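Local structure of sesquisabinene B synthase 2 (6A2A) at residues L93-E98 with F294-G299; I290-E295 with V526-G531. The protein is a plant terpene synthase that probably cyclises farnesyl diphosphate to the sesquiterpene sesquisabinene B with the help of magnesium or manganese ions. One frame throughout, in Å; residues are numbered along the deposited sequence.

Contact 1. Residues L93-E98 with F294-G299; sequences LKYQFE and FEPNLG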
ATOM      1  N   LEU A  93      10.962  -0.882 -28.605  1.00 25.19           N
ATOM      2  CA  LEU A  93      12.289  -0.683 -28.073  1.00 26.78           C
ATOM      3  C   LEU A  93      12.908   0.687 -28.207  1.00 25.69           C
ATOM      4  O   LEU A  93      13.972   0.890 -27.753  1.00 26.83           O
ATOM      5  CB  LEU A  93      13.236  -1.697 -28.696  1.00 27.89           C
ATOM      6  CG  LEU A  93      12.909  -3.162 -28.531  1.00 27.97           C
ATOM      7  CD1 LEU A  93      13.742  -4.007 -29.478  1.00 27.36           C
ATOM      8  CD2 LEU A  93      13.092  -3.592 -27.108  1.00 23.98           C
ATOM      9  N   LYS A  94      12.231   1.609 -28.833  1.00 24.91           N
ATOM     10  CA  LYS A  94      12.825   2.939 -28.980  1.00 27.77           C
ATOM     11  C   LYS A  94      13.287   3.494 -27.621  1.00 28.88           C
ATOM     12  O   LYS A  94      14.297   4.211 -27.556  1.00 25.99           O
ATOM     13  CB  LYS A  94      11.870   3.901 -29.688  1.00 30.22           C
ATOM     14  CG  LYS A  94      12.542   5.167 -30.190  1.00 31.31           C
ATOM     15  CD  LYS A  94      11.774   5.959 -31.227  1.00 36.04           C
ATOM     16  CE  LYS A  94      10.817   6.965 -30.632  1.00 45.56           C
ATOM     17  NZ  LYS A  94      11.554   8.127 -30.075  1.00 48.51           N
ATOM     18  N   TYR A  95      12.560   3.210 -26.527  1.00 24.43           N
ATOM     19  CA  TYR A  95      12.913   3.792 -25.207  1.00 21.87           C
ATOM     20  C   TYR A  95      14.290   3.308 -24.741  1.00 28.15           C
ATOM     21  O   TYR A  95      14.928   3.992 -23.911  1.00 25.80           O
ATOM     22  CB  TYR A  95      11.846   3.471 -24.151  1.00 23.31           C
ATOM     23  CG  TYR A  95      11.942   2.080 -23.575  1.00 21.18           C
ATOM     24  CD1 TYR A  95      11.593   0.951 -24.309  1.00 21.58           C
ATOM     25  CD2 TYR A  95      12.453   1.868 -22.306  1.00 22.65           C
ATOM     26  CE1 TYR A  95      11.749  -0.321 -23.788  1.00 23.65           C
ATOM     27  CE2 TYR A  95      12.556   0.616 -21.759  1.00 23.22           C
ATOM     28  CZ  TYR A  95      12.258  -0.489 -22.519  1.00 25.33           C
ATOM     29  OH  TYR A  95      12.393  -1.709 -21.947  1.00 25.00           O
ATOM     30  N   GLN A  96      14.755   2.164 -25.251  1.00 27.23           N
ATOM     31  CA  GLN A  96      16.106   1.683 -24.932  1.00 27.17           C
ATOM     32  C   GLN A  96      17.193   2.282 -25.849  1.00 27.61           C
ATOM     33  O   GLN A  96      18.368   2.152 -25.504  1.00 31.25           O
ATOM     34  CB  GLN A  96      16.191   0.155 -25.038  1.00 27.05           C
ATOM     35  CG  GLN A  96      15.419  -0.647 -24.009  1.00 27.94           C
ATOM     36  CD  GLN A  96      16.103  -0.720 -22.669  1.00 29.72           C
ATOM     37  OE1 GLN A  96      16.910   0.147 -22.338  1.00 32.85           O
ATOM     38  NE2 GLN A  96      15.723  -1.690 -21.859  1.00 27.91           N
ATOM     39  N   PHE A  97      16.865   2.948 -26.932  1.00 28.10           N
ATOM     40  CA  PHE A  97      17.850   3.330 -27.972  1.00 30.02           C
ATOM     41  C   PHE A  97      17.572   4.755 -28.418  1.00 26.61           C
ATOM     42  O   PHE A  97      17.772   5.073 -29.542  1.00 29.83           O
ATOM     43  CB  PHE A  97      17.813   2.332 -29.142  1.00 29.59           C
ATOM     44  CG  PHE A  97      18.120   0.924 -28.721  1.00 30.52           C
ATOM     45  CD1 PHE A  97      19.399   0.560 -28.290  1.00 32.61           C
ATOM     46  CD2 PHE A  97      17.154  -0.068 -28.775  1.00 29.42           C
ATOM     47  CE1 PHE A  97      19.674  -0.725 -27.863  1.00 30.27           C
ATOM     48  CE2 PHE A  97      17.447  -1.360 -28.365  1.00 31.74           C
ATOM     49  CZ  PHE A  97      18.708  -1.701 -27.930  1.00 30.37           C
ATOM     50  N   GLU A  98      17.154   5.650 -27.510  1.00 28.04           N
ATOM     51  CA  GLU A  98      16.654   6.936 -27.949  1.00 27.88           C
ATOM     52  C   GLU A  98      17.768   7.755 -28.640  1.00 28.06           C
ATOM     53  O   GLU A  98      17.537   8.374 -29.676  1.00 29.39           O
ATOM     54  CB  GLU A  98      16.112   7.734 -26.761  1.00 29.78           C
ATOM     55  CG  GLU A  98      14.830   7.163 -26.173  1.00 28.29           C
ATOM     56  CD  GLU A  98      13.559   7.411 -26.962  1.00 31.95           C
ATOM     57  OE1 GLU A  98      13.605   7.996 -28.069  1.00 33.59           O
ATOM     58  OE2 GLU A  98      12.485   6.961 -26.468  1.00 35.76           O
ATOM     59  N   PHE A 294       4.313   2.790 -20.578  1.00 20.08           N
ATOM     60  CA  PHE A 294       4.665   1.421 -20.265  1.00 17.53           C
ATOM     61  C   PHE A 294       6.064   1.307 -19.624  1.00 20.67           C
ATOM     62  O   PHE A 294       6.382   0.265 -19.016  1.00 22.30           O
ATOM     63  CB  PHE A 294       4.594   0.540 -21.528  1.00 18.70           C
ATOM     64  CG  PHE A 294       5.771   0.804 -22.444  1.00 19.16           C
ATOM     65  CD1 PHE A 294       6.970   0.160 -22.236  1.00 20.71           C
ATOM     66  CD2 PHE A 294       5.682   1.733 -23.469  1.00 20.31           C
ATOM     67  CE1 PHE A 294       8.055   0.429 -23.058  1.00 22.50           C
ATOM     68  CE2 PHE A 294       6.798   2.074 -24.226  1.00 22.10           C
ATOM     69  CZ  PHE A 294       7.963   1.374 -24.042  1.00 22.62           C
ATOM     70  N   GLU A 295       6.917   2.324 -19.753  1.00 21.02           N
ATOM     71  CA  GLU A 295       8.317   2.186 -19.357  1.00 23.18           C
ATOM     72  C   GLU A 295       8.471   1.857 -17.871  1.00 21.90           C
ATOM     73  O   GLU A 295       7.890   2.470 -16.978  1.00 22.05           O
ATOM     74  CB  GLU A 295       9.121   3.442 -19.702  1.00 23.38           C
ATOM     75  CG  GLU A 295       9.075   3.805 -21.156  1.00 27.10           C
ATOM     76  CD  GLU A 295       7.926   4.626 -21.724  1.00 31.96           C
ATOM     77  OE1 GLU A 295       6.789   4.617 -21.181  1.00 22.50           O
ATOM     78  OE2 GLU A 295       8.144   5.168 -22.828  1.00 43.25           O
ATOM     79  N   PRO A 296       9.331   0.880 -17.562  1.00 24.51           N
ATOM     80  CA  PRO A 296       9.616   0.577 -16.202  1.00 23.23           C
ATOM     81  C   PRO A 296       9.996   1.776 -15.328  1.00 21.59           C
ATOM     82  O   PRO A 296       9.558   1.811 -14.125  1.00 24.71           O
ATOM     83  CB  PRO A 296      10.813  -0.359 -16.263  1.00 24.39           C
ATOM     84  CG  PRO A 296      10.675  -1.028 -17.576  1.00 27.50           C
ATOM     85  CD  PRO A 296       9.948  -0.070 -18.483  1.00 26.20           C
ATOM     86  N   ASN A 297      10.733   2.753 -15.859  1.00 23.83           N
ATOM     87  CA  ASN A 297      11.254   3.790 -14.986  1.00 26.64           C
ATOM     88  C   ASN A 297      10.134   4.765 -14.581  1.00 28.06           C
ATOM     89  O   ASN A 297      10.389   5.679 -13.798  1.00 25.47           O
ATOM     90  CB  ASN A 297      12.410   4.570 -15.601  1.00 33.11           C
ATOM     91  CG  ASN A 297      13.730   3.822 -15.495  1.00 37.73           C
ATOM     92  OD1 ASN A 297      13.878   2.895 -14.696  1.00 39.69           O
ATOM     93  ND2 ASN A 297      14.691   4.225 -16.309  1.00 42.52           N
ATOM     94  N   LEU A 298       8.947   4.602 -15.157  1.00 23.59           N
ATOM     95  CA  LEU A 298       7.788   5.418 -14.765  1.00 20.83           C
ATOM     96  C   LEU A 298       6.771   4.569 -13.993  1.00 22.02           C
ATOM     97  O   LEU A 298       5.594   4.975 -13.966  1.00 20.75           O
ATOM     98  CB  LEU A 298       7.145   6.008 -16.019  1.00 22.87           C
ATOM     99  CG  LEU A 298       7.873   7.225 -16.591  1.00 26.90           C
ATOM    100  CD1 LEU A 298       7.393   7.571 -17.990  1.00 29.48           C
ATOM    101  CD2 LEU A 298       7.679   8.393 -15.641  1.00 32.92           C
ATOM    102  N   GLY A 299       7.195   3.484 -13.329  1.00 20.84           N
ATOM    103  CA  GLY A 299       6.331   2.614 -12.547  1.00 23.32           C
ATOM    104  C   GLY A 299       5.472   3.348 -11.521  1.00 22.42           C
ATOM    105  O   GLY A 299       4.272   3.121 -11.419  1.00 22.52           O
TER
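Two interhelical loops meet here and join the N-terminal alpha-helical domain to the metal-binding, class I terpene synthase domain: Tyr95, between helices 78-90 and 98-110, touches Phe294, Glu295 and Pro296, between helices 281-292 and 299-321. The centre is a T-shaped stack. Phe294 presents the CE1-CZ edge of its ring to one face of Tyr95, with the planes at 90° and the centroids 5.2 Å apart. The edge lands off-centre, closest at Tyr95 CD1, 3.7 Å from Phe294 CZ. Gln96 CG lies on the opposite face of the tyrosine, so the ring lies between the two, each offset toward its rim. Tyr95 chi1 of 79°, with CG between the backbone N and the carbonyl carbon, turns one ring face to the Phe294 edge. Glu295 brings only its aliphatic part, CG lying 4.1 Å from Tyr95 CD2, and Pro296 CD comes within 4.2 Å of Tyr95 CE2. The phenol oxygen is hydrogen-bonded to Asp248 on helix 239-270. A leucine in place of Tyr95 would probably leave the Phe294 edge without its aromatic face and Asp248 without the hydroxyl. With no hydrogen bond between the two segments, their cohesion rests on ring edge against ring face and on apolar packing.

Contact 2. Residues I290-E295 with V526-G531; sequences IGMLFE and VNVVRG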
ATOM      1  N   ILE A 290      -1.057   1.135 -19.185  1.00 17.30           N
ATOM      2  CA  ILE A 290       0.073   0.593 -19.957  1.00 19.89           C
ATOM      3  C   ILE A 290       0.119   1.203 -21.371  1.00 20.47           C
ATOM      4  O   ILE A 290       1.222   1.368 -21.933  1.00 21.10           O
ATOM      5  CB  ILE A 290       0.009  -0.930 -19.994  1.00 21.23           C
ATOM      6  CG1 ILE A 290       0.380  -1.517 -18.626  1.00 24.23           C
ATOM      7  CG2 ILE A 290       0.896  -1.498 -21.106  1.00 22.54           C
ATOM      8  CD1 ILE A 290       0.094  -3.017 -18.537  1.00 28.78           C
ATOM      9  N   GLY A 291      -1.007   1.524 -21.965  1.00 19.03           N
ATOM     10  CA  GLY A 291      -1.039   2.269 -23.212  1.00 19.52           C
ATOM     11  C   GLY A 291      -0.554   3.705 -23.048  1.00 19.67           C
ATOM     12  O   GLY A 291       0.130   4.244 -23.924  1.00 21.27           O
ATOM     13  N   MET A 292      -0.900   4.351 -21.943  1.00 17.23           N
ATOM     14  CA  MET A 292      -0.486   5.712 -21.666  1.00 17.91           C
ATOM     15  C   MET A 292       1.024   5.775 -21.422  1.00 17.73           C
ATOM     16  O   MET A 292       1.658   6.678 -21.926  1.00 19.76           O
ATOM     17  CB  MET A 292      -1.225   6.305 -20.444  1.00 18.02           C
ATOM     18  CG  MET A 292      -0.784   7.676 -20.074  1.00 18.07           C
ATOM     19  SD  MET A 292      -1.706   8.212 -18.563  1.00 21.16           S
ATOM     20  CE  MET A 292      -1.155   9.896 -18.464  1.00 20.05           C
ATOM     21  N   LEU A 293       1.570   4.847 -20.643  1.00 17.47           N
ATOM     22  CA  LEU A 293       3.010   4.850 -20.329  1.00 19.30           C
ATOM     23  C   LEU A 293       3.346   3.432 -19.882  1.00 19.28           C
ATOM     24  O   LEU A 293       2.726   2.893 -18.987  1.00 20.37           O
ATOM     25  CB  LEU A 293       3.375   5.941 -19.296  1.00 18.70           C
ATOM     26  CG  LEU A 293       2.974   5.743 -17.832  1.00 18.61           C
ATOM     27  CD1 LEU A 293       3.424   6.885 -16.949  1.00 20.17           C
ATOM     28  CD2 LEU A 293       1.464   5.579 -17.622  1.00 18.85           C
ATOM     29  N   PHE A 294       4.313   2.790 -20.578  1.00 20.08           N
ATOM     30  CA  PHE A 294       4.665   1.421 -20.265  1.00 17.53           C
ATOM     31  C   PHE A 294       6.064   1.307 -19.624  1.00 20.67           C
ATOM     32  O   PHE A 294       6.382   0.265 -19.016  1.00 22.30           O
ATOM     33  CB  PHE A 294       4.594   0.540 -21.528  1.00 18.70           C
ATOM     34  CG  PHE A 294       5.771   0.804 -22.444  1.00 19.16           C
ATOM     35  CD1 PHE A 294       6.970   0.160 -22.236  1.00 20.71           C
ATOM     36  CD2 PHE A 294       5.682   1.733 -23.469  1.00 20.31           C
ATOM     37  CE1 PHE A 294       8.055   0.429 -23.058  1.00 22.50           C
ATOM     38  CE2 PHE A 294       6.798   2.074 -24.226  1.00 22.10           C
ATOM     39  CZ  PHE A 294       7.963   1.374 -24.042  1.00 22.62           C
ATOM     40  N   GLU A 295       6.917   2.324 -19.753  1.00 21.02           N
ATOM     41  CA  GLU A 295       8.317   2.186 -19.357  1.00 23.18           C
ATOM     42  C   GLU A 295       8.471   1.857 -17.871  1.00 21.90           C
ATOM     43  O   GLU A 295       7.890   2.470 -16.978  1.00 22.05           O
ATOM     44  CB  GLU A 295       9.121   3.442 -19.702  1.00 23.38           C
ATOM     45  CG  GLU A 295       9.075   3.805 -21.156  1.00 27.10           C
ATOM     46  CD  GLU A 295       7.926   4.626 -21.724  1.00 31.96           C
ATOM     47  OE1 GLU A 295       6.789   4.617 -21.181  1.00 22.50           O
ATOM     48  OE2 GLU A 295       8.144   5.168 -22.828  1.00 43.25           O
ATOM     49  N   VAL A 526      -0.154  12.336 -26.057  1.00 15.92           N
ATOM     50  CA  VAL A 526      -0.423  11.649 -27.267  1.00 17.44           C
ATOM     51  C   VAL A 526      -0.895  10.214 -26.958  1.00 15.31           C
ATOM     52  O   VAL A 526      -1.817   9.765 -27.611  1.00 17.04           O
ATOM     53  CB  VAL A 526       0.774  11.642 -28.227  1.00 19.41           C
ATOM     54  CG1 VAL A 526       0.383  10.880 -29.496  1.00 19.64           C
ATOM     55  CG2 VAL A 526       1.194  13.072 -28.560  1.00 22.04           C
ATOM     56  N   ASN A 527      -0.265   9.549 -26.038  1.00 16.68           N
ATOM     57  CA  ASN A 527      -0.458   8.121 -25.835  1.00 17.13           C
ATOM     58  C   ASN A 527      -1.840   7.887 -25.220  1.00 18.52           C
ATOM     59  O   ASN A 527      -2.378   6.826 -25.450  1.00 15.93           O
ATOM     60  CB  ASN A 527       0.695   7.529 -25.047  1.00 19.06           C
ATOM     61  CG  ASN A 527       1.913   7.338 -25.921  1.00 19.59           C
ATOM     62  OD1 ASN A 527       1.752   6.938 -27.063  1.00 21.15           O
ATOM     63  ND2 ASN A 527       3.088   7.628 -25.407  1.00 22.60           N
ATOM     64  N   VAL A 528      -2.410   8.842 -24.435  1.00 17.93           N
ATOM     65  CA  VAL A 528      -3.823   8.603 -23.984  1.00 17.76           C
ATOM     66  C   VAL A 528      -4.757   8.482 -25.179  1.00 16.61           C
ATOM     67  O   VAL A 528      -5.758   7.780 -25.120  1.00 16.21           O
ATOM     68  CB  VAL A 528      -4.367   9.619 -22.948  1.00 16.31           C
ATOM     69  CG1 VAL A 528      -3.602   9.545 -21.666  1.00 15.43           C
ATOM     70  CG2 VAL A 528      -4.384  11.040 -23.453  1.00 15.81           C
ATOM     71  N   VAL A 529      -4.502   9.219 -26.254  1.00 15.78           N
ATOM     72  CA  VAL A 529      -5.328   9.147 -27.416  1.00 16.72           C
ATOM     73  C   VAL A 529      -5.228   7.746 -28.044  1.00 16.55           C
ATOM     74  O   VAL A 529      -6.238   7.130 -28.411  1.00 17.08           O
ATOM     75  CB  VAL A 529      -4.995  10.247 -28.432  1.00 15.73           C
ATOM     76  CG1 VAL A 529      -5.906  10.141 -29.631  1.00 14.84           C
ATOM     77  CG2 VAL A 529      -5.082  11.658 -27.797  1.00 18.23           C
ATOM     78  N   ARG A 530      -3.996   7.308 -28.181  1.00 17.00           N
ATOM     79  CA  ARG A 530      -3.737   5.954 -28.754  1.00 17.05           C
ATOM     80  C   ARG A 530      -4.441   4.892 -27.905  1.00 16.90           C
ATOM     81  O   ARG A 530      -5.070   3.969 -28.466  1.00 17.17           O
ATOM     82  CB  ARG A 530      -2.230   5.740 -28.817  1.00 16.69           C
ATOM     83  CG  ARG A 530      -1.544   6.566 -29.887  1.00 17.37           C
ATOM     84  CD  ARG A 530      -0.048   6.669 -29.642  1.00 17.57           C
ATOM     85  NE  ARG A 530       0.550   7.278 -30.825  1.00 17.79           N
ATOM     86  CZ  ARG A 530       1.800   7.736 -30.888  1.00 19.46           C
ATOM     87  NH1 ARG A 530       2.588   7.742 -29.809  1.00 19.21           N
ATOM     88  NH2 ARG A 530       2.259   8.209 -32.051  1.00 21.68           N
ATOM     89  N   GLY A 531      -4.348   5.030 -26.581  1.00 15.71           N
ATOM     90  CA  GLY A 531      -5.103   4.136 -25.685  1.00 16.71           C
ATOM     91  C   GLY A 531      -6.582   4.135 -26.015  1.00 17.75           C
ATOM     92  O   GLY A 531      -7.202   3.072 -26.016  1.00 18.58           O
TER
HETATM   93  O   HOH W   1       1.095   4.193 -26.503  1.00 20.76           O
HETATM   94  O   HOH W   2       4.068   7.845 -22.554  1.00 20.68           O
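Gly291 and Met292, at the C-terminal end of helix 281-292, pack against Asn527, Val528 and Gly531 of helix 521-535 in the buried interior of the alpha-helical class I terpene synthase fold. Backbone packing comes first. The CA atoms of Met292 and Asn527 are 4.8 Å apart, and those of Gly291 and Gly531 5.1 Å, a close approach made possible at the second pair by two residues without side chains. Asn527 CB sits against two carbonyl oxygens of the helix end, 3.4 Å from Met292 O and 3.5 Å from Gly291 O. The apolar part is a single pair: Met292 and Val528 run side by side in the same direction. With CG anti to the backbone N (chi1 177°) and the chain extended beyond it, the methionine lays CG, SD and CE along Val528 CG1, CG coming to 3.7 Å. Val528 also touches Ser452 and Cys456 of helix 447-462. No direct hydrogen bond crosses between the segments; water does the polar work. One water lies in reach of Gly291 O and, more weakly, of Asn527 OD1, though it has more acceptors around it than protons to give. Another donates to Met292 O and accepts from Asn527 ND2, so the amide nitrogen is bridged to the Met292 carbonyl by a single bound water. Asn527 OD1 also receives Arg530 NH1 at 3.0 Å in a nearly straight bond (171°), the oxygen lying in the guanidinium plane.

Contacts 1 and 2 have centres 12 Å apart and follow one another along the chain, sharing Phe294 and Glu295, where helix 281-292 gives way to the loop before helix 299-321. The helix end packs on helix 521-535 near the centre of the chain in contact 2; two residues on, the same chain turns Phe294 to the N-terminal domain in contact 1. The two also touch directly, Leu298 CB lying 3.9 Å from Leu293 CD1. Contact 1 lies away from the metal-binding residues. Contact 2 is closer: the side chain of Val528 is about 11 Å from that of Asn460, a magnesium ligand whose ion is absent from this chain.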